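Local coordinates for protein putative conjugative transposon recombinase (Clostridium difficile, PDB 3G13) that probably binds DNA and takes part in strand exchange as a serine recombinase, its resolvase-type N-terminal domain being the part described, at residues L6-Y11 with K40-A45. Sequence-based numbering, arbitrary orientation.
Sequences LRVAAY and KEWVLA
Strands 6-11 and 42-45 run parallel, joined by the crossover through helix 25-37 in a beta-alpha-beta unit of the resolvase domain. Four backbone hydrogen bonds join the segments: Leu6 N to Glu41 O, just ahead of the second strand, Val43 N to Leu6 O, Val8 N to Val43 O and Ala45 N to Val8 O. The middle two run nearly along their C=O axes, whereas Ala45 N approaches from above the carbonyl plane of Val8. On the face turned to helix 25-37, the Trp42 indole, its CG anti to the carbonyl carbon (chi1 -64°), meets two aliphatic chains. Val8 CG2, also anti to its carbonyl carbon, sits over one ring face in a CH-pi contact, 4.0 Å from the five-membered ring centroid and displaced toward the rim. Leu6, with CG anti to the backbone N (chi1 -174°), lies alongside and brings CD2 to 3.6 Å from Trp42 NE1. Met35 and Ile36 of the helix pack against Trp42 and Val8, respectively. The other face carries Arg7 and Val43, side by side: Arg7 CG lies 3.9 Å from Val43 CG1, which takes the crowded position between N and carbonyl carbon. Bending at chi3 (62°), the Arg7 chain sends NH2 to 3.6 Å from Ala45 CA. In the guanidinium plane, a water accepts from Arg7 NH2 (2.7 Å) and donates to Leu44 O, while Arg7 NE is hydrogen-bonded to Glu75 O, outside both strands. The chemistry is thus divided: apolar contacts of Val8 and Leu6 with the indole lie toward the helix, while on the reverse the water adds one polar link between the strands to the four backbone hydrogen bonds.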
loop_
_atom_site.group_PDB
_atom_site.type_symbol
_atom_site.label_atom_id
_atom_site.label_comp_id
_atom_site.label_asym_id
_atom_site.label_seq_id
_atom_site.Cartn_x
_atom_site.Cartn_y
_atom_site.Cartn_z
ATOM N N LEU A 6 16.560 -5.563 -25.454
ATOM C CA LEU A 6 15.738 -5.813 -24.296
ATOM C C LEU A 6 14.488 -6.562 -24.742
ATOM O O LEU A 6 13.809 -6.131 -25.667
ATOM C CB LEU A 6 15.388 -4.495 -23.590
ATOM C CG LEU A 6 14.642 -4.606 -22.251
ATOM C CD1 LEU A 6 15.609 -4.922 -21.094
ATOM C CD2 LEU A 6 13.829 -3.305 -21.934
ATOM N N ARG A 7 14.186 -7.684 -24.068
ATOM C CA ARG A 7 13.024 -8.520 -24.402
ATOM C C ARG A 7 11.805 -8.029 -23.619
ATOM O O ARG A 7 11.755 -8.081 -22.383
ATOM C CB ARG A 7 13.305 -10.020 -24.170
ATOM C CG ARG A 7 14.409 -10.611 -25.138
ATOM C CD ARG A 7 14.378 -12.147 -25.218
ATOM N NE ARG A 7 13.107 -12.683 -25.759
ATOM C CZ ARG A 7 12.784 -12.798 -27.054
ATOM N NH1 ARG A 7 13.614 -12.443 -28.027
ATOM N NH2 ARG A 7 11.603 -13.288 -27.380
ATOM N N VAL A 8 10.844 -7.510 -24.359
ATOM C CA VAL A 8 9.714 -6.819 -23.748
ATOM C C VAL A 8 8.429 -7.597 -23.963
ATOM O O VAL A 8 8.085 -7.946 -25.089
ATOM C CB VAL A 8 9.593 -5.361 -24.253
ATOM C CG1 VAL A 8 8.453 -4.613 -23.526
ATOM C CG2 VAL A 8 10.940 -4.618 -24.048
ATOM N N ALA A 9 7.714 -7.864 -22.880
ATOM C CA ALA A 9 6.366 -8.452 -22.984
ATOM C C ALA A 9 5.279 -7.466 -22.531
ATOM O O ALA A 9 5.585 -6.409 -21.935
ATOM C CB ALA A 9 6.304 -9.730 -22.126
ATOM N N ALA A 10 4.012 -7.817 -22.780
ATOM C CA ALA A 10 2.874 -7.087 -22.196
ATOM C C ALA A 10 1.946 -8.089 -21.585
ATOM O O ALA A 10 1.740 -9.156 -22.161
ATOM C CB ALA A 10 2.124 -6.250 -23.243
ATOM N N TYR A 11 1.414 -7.747 -20.411
ATOM C CA TYR A 11 0.316 -8.504 -19.815
ATOM C C TYR A 11 -1.016 -7.762 -19.845
ATOM O O TYR A 11 -1.118 -6.633 -19.358
ATOM C CB TYR A 11 0.638 -8.986 -18.390
ATOM C CG TYR A 11 -0.517 -9.836 -17.912
ATOM C CD1 TYR A 11 -0.669 -11.154 -18.379
ATOM C CD2 TYR A 11 -1.517 -9.298 -17.089
ATOM C CE1 TYR A 11 -1.747 -11.921 -18.023
ATOM C CE2 TYR A 11 -2.604 -10.079 -16.699
ATOM C CZ TYR A 11 -2.706 -11.402 -17.187
ATOM O OH TYR A 11 -3.760 -12.205 -16.834
ATOM N N LYS A 40 13.759 0.709 -31.013
ATOM C CA LYS A 40 14.584 -0.307 -31.671
ATOM C C LYS A 40 15.586 -0.987 -30.739
ATOM O O LYS A 40 16.242 -1.951 -31.132
ATOM C CB LYS A 40 15.281 0.280 -32.898
ATOM C CG LYS A 40 16.550 1.017 -32.610
ATOM C CD LYS A 40 17.024 1.753 -33.870
ATOM C CE LYS A 40 18.180 1.038 -34.617
ATOM N NZ LYS A 40 18.879 2.041 -35.536
ATOM N N GLU A 41 15.725 -0.495 -29.507
ATOM C CA GLU A 41 16.542 -1.220 -28.501
ATOM C C GLU A 41 15.772 -2.401 -27.882
ATOM O O GLU A 41 16.321 -3.185 -27.092
ATOM C CB GLU A 41 16.966 -0.276 -27.377
ATOM C CG GLU A 41 17.681 1.007 -27.858
ATOM C CD GLU A 41 18.249 1.762 -26.656
ATOM O OE1 GLU A 41 17.621 2.705 -26.165
ATOM O OE2 GLU A 41 19.323 1.366 -26.184
ATOM N N TRP A 42 14.482 -2.485 -28.202
ATOM C CA TRP A 42 13.597 -3.501 -27.649
ATOM C C TRP A 42 13.193 -4.503 -28.716
ATOM O O TRP A 42 13.184 -4.190 -29.913
ATOM C CB TRP A 42 12.292 -2.855 -27.160
ATOM C CG TRP A 42 12.441 -1.877 -26.010
ATOM C CD1 TRP A 42 13.563 -1.617 -25.261
ATOM C CD2 TRP A 42 11.401 -1.066 -25.472
ATOM N NE1 TRP A 42 13.281 -0.670 -24.295
ATOM C CE2 TRP A 42 11.964 -0.312 -24.403
ATOM C CE3 TRP A 42 10.059 -0.885 -25.798
ATOM C CZ2 TRP A 42 11.210 0.609 -23.648
ATOM C CZ3 TRP A 42 9.301 0.053 -25.067
ATOM C CH2 TRP A 42 9.895 0.779 -23.997
ATOM N N VAL A 43 12.834 -5.690 -28.263
ATOM C CA VAL A 43 12.245 -6.723 -29.119
ATOM C C VAL A 43 11.061 -7.287 -28.356
ATOM O O VAL A 43 11.163 -7.540 -27.158
ATOM C CB VAL A 43 13.293 -7.820 -29.582
ATOM C CG1 VAL A 43 13.942 -8.553 -28.385
ATOM C CG2 VAL A 43 12.652 -8.830 -30.564
ATOM N N LEU A 44 9.929 -7.435 -29.050
ATOM C CA LEU A 44 8.717 -8.030 -28.486
ATOM C C LEU A 44 8.948 -9.514 -28.194
ATOM O O LEU A 44 9.332 -10.280 -29.101
ATOM C CB LEU A 44 7.521 -7.836 -29.436
ATOM C CG LEU A 44 6.148 -8.475 -29.113
ATOM C CD1 LEU A 44 5.553 -7.952 -27.818
ATOM C CD2 LEU A 44 5.194 -8.263 -30.299
ATOM N N ALA A 45 8.771 -9.889 -26.921
ATOM C CA ALA A 45 8.792 -11.290 -26.494
ATOM C C ALA A 45 7.428 -11.865 -26.863
ATOM O O ALA A 45 7.332 -12.677 -27.784
ATOM C CB ALA A 45 9.077 -11.407 -24.989
HETATM O O HOH W 1 10.762 -12.851 -29.904
#